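Local coordinates for protein putative Transcriptional Regulator (Rhodococcus sp., PDB 2IA2) that probably binds DNA as an IclR-family transcriptional regulator, through a helix-turn-helix domain, with a C-terminal domain that is likely to sense a small effector, at the interface of chains A and B. Sequence-based numbering; all coordinates share one arbitrary frame. Chains: chain A/B, Putative Transcriptional Regulator.

The interface of chains A and B. Residues chain A 80, 84-85, 88; chain B 83-84, 87, 123, 138-140.
The ring of A:Tyr84 presents one face to chain B. B:Leu87 CD1 lies over the hydroxyl end of that face, 3.7 Å from CZ, the two side chains meeting tip to tip. B:Gly83 comes up on the same side near the CD1 edge, its CA 3.7 Å from A:Tyr84 CD1, and on this face too the CG2 methyl of B:Ile139 packs beside the CD2/CE2 edge, 3.6 Å from CE2. At that second edge, in the plane of the ring, is the carbonyl O of B:Ile139. The phenol oxygen reaches on to the ring of B:Tyr84, with OH 3.8 Å from CD1. A:Tyr84 has CG turned some 30° from anti to the backbone N (chi1 -149°), which lays the ring across the junction of helix 80-89 and the B:138-140 loop. An alanine here would probably open a gap above the methyls of B:Leu87 and B:Ile139, leaving both without the ring they pack against. A:Leu80 extends the apolar seam, crossing B:Leu87 at about a right angle and resting CD2 near B:Gly83, while its CB faces B:Gly140. This is a patch of a larger contact between two copies that is not an exact two-fold; IclR regulators commonly dimerise, so a biological role is plausible. The polar side of the patch runs along short helix 84-87 to A:Ser88. A:Ser88 OG donates to A:Tyr84 O and also shares a water (2.7 Å from OG) with B:Ile139 N (2.9 Å), a hydrogen-bonded bridge between the chains. Beside it, B:Thr138 OG1 donates to the carbonyl A:Ser85 O at 2.8 Å, in the carbonyl plane and on a lone pair, with a C=O...donor angle of 118°.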
# COMPACT_ATOMS: atom_id res chain seq x y z
N LEU A 80 -9.32 9.03 4.03
CA LEU A 80 -7.98 8.81 3.44
C LEU A 80 -6.86 9.63 4.05
O LEU A 80 -5.70 9.24 3.95
CB LEU A 80 -8.00 9.00 1.87
CG LEU A 80 -8.90 7.98 1.15
CD1 LEU A 80 -8.97 8.33 -0.38
CD2 LEU A 80 -8.36 6.57 1.35
N TYR A 84 -3.15 7.14 4.75
CA TYR A 84 -3.24 6.22 3.59
C TYR A 84 -2.09 6.42 2.58
O TYR A 84 -1.53 5.47 2.09
CB TYR A 84 -4.63 6.27 2.90
CG TYR A 84 -4.98 4.91 2.30
CD1 TYR A 84 -5.71 3.95 3.03
CD2 TYR A 84 -4.49 4.54 1.02
CE1 TYR A 84 -5.99 2.66 2.46
CE2 TYR A 84 -4.75 3.28 0.47
CZ TYR A 84 -5.51 2.35 1.21
OH TYR A 84 -5.80 1.11 0.66
N SER A 85 -1.78 7.67 2.28
CA SER A 85 -0.86 7.93 1.20
C SER A 85 0.56 7.58 1.57
O SER A 85 1.39 7.44 0.71
CB SER A 85 -0.95 9.37 0.71
OG SER A 85 -0.57 10.21 1.77
N SER A 88 0.45 3.15 2.39
CA SER A 88 0.27 2.36 1.14
C SER A 88 1.52 2.34 0.25
O SER A 88 1.66 1.55 -0.66
CB SER A 88 -0.99 2.80 0.37
OG SER A 88 -0.87 4.15 -0.10
N GLY B 83 -9.03 4.06 5.90
CA GLY B 83 -9.12 4.49 4.48
C GLY B 83 -9.77 3.44 3.58
O GLY B 83 -10.52 3.82 2.70
N TYR B 84 -9.51 2.14 3.80
CA TYR B 84 -10.04 1.13 2.89
C TYR B 84 -11.55 0.94 3.08
O TYR B 84 -12.21 0.45 2.18
CB TYR B 84 -9.35 -0.25 3.01
CG TYR B 84 -9.62 -1.11 1.79
CD1 TYR B 84 -9.08 -0.77 0.56
CD2 TYR B 84 -10.41 -2.23 1.87
CE1 TYR B 84 -9.31 -1.54 -0.58
CE2 TYR B 84 -10.69 -3.02 0.68
CZ TYR B 84 -10.10 -2.63 -0.52
OH TYR B 84 -10.33 -3.36 -1.71
N LEU B 87 -12.70 3.49 0.61
CA LEU B 87 -12.44 3.06 -0.75
C LEU B 87 -13.36 1.92 -1.16
O LEU B 87 -13.89 1.91 -2.27
CB LEU B 87 -10.98 2.63 -0.90
CG LEU B 87 -9.93 3.73 -0.74
CD1 LEU B 87 -8.52 3.14 -0.73
CD2 LEU B 87 -10.06 4.78 -1.83
N TYR B 123 -6.63 10.89 -5.18
CA TYR B 123 -6.39 9.56 -5.81
C TYR B 123 -7.09 8.43 -5.10
O TYR B 123 -6.87 8.24 -3.94
CB TYR B 123 -4.86 9.28 -5.80
CG TYR B 123 -4.20 10.00 -6.96
CD1 TYR B 123 -4.21 11.39 -7.00
CD2 TYR B 123 -3.55 9.30 -8.01
CE1 TYR B 123 -3.65 12.10 -8.07
CE2 TYR B 123 -2.96 10.03 -9.09
CZ TYR B 123 -3.04 11.44 -9.09
OH TYR B 123 -2.52 12.23 -10.12
N THR B 138 0.45 7.87 -4.55
CA THR B 138 -0.26 6.88 -3.79
C THR B 138 -1.71 7.25 -3.63
O THR B 138 -2.04 8.38 -3.66
CB THR B 138 0.38 6.71 -2.44
OG1 THR B 138 0.66 7.98 -1.91
CG2 THR B 138 1.64 5.95 -2.57
N ILE B 139 -2.56 6.26 -3.43
CA ILE B 139 -3.95 6.44 -3.05
C ILE B 139 -4.00 7.32 -1.82
O ILE B 139 -3.11 7.23 -0.97
CB ILE B 139 -4.62 5.07 -2.86
CG1 ILE B 139 -4.70 4.37 -4.25
CG2 ILE B 139 -5.97 5.26 -2.29
CD1 ILE B 139 -5.07 2.83 -4.14
N GLY B 140 -4.94 8.26 -1.80
CA GLY B 140 -5.11 9.22 -0.71
C GLY B 140 -4.35 10.52 -0.93
O GLY B 140 -4.56 11.51 -0.17
O HOH W 1 -1.23 3.73 -2.77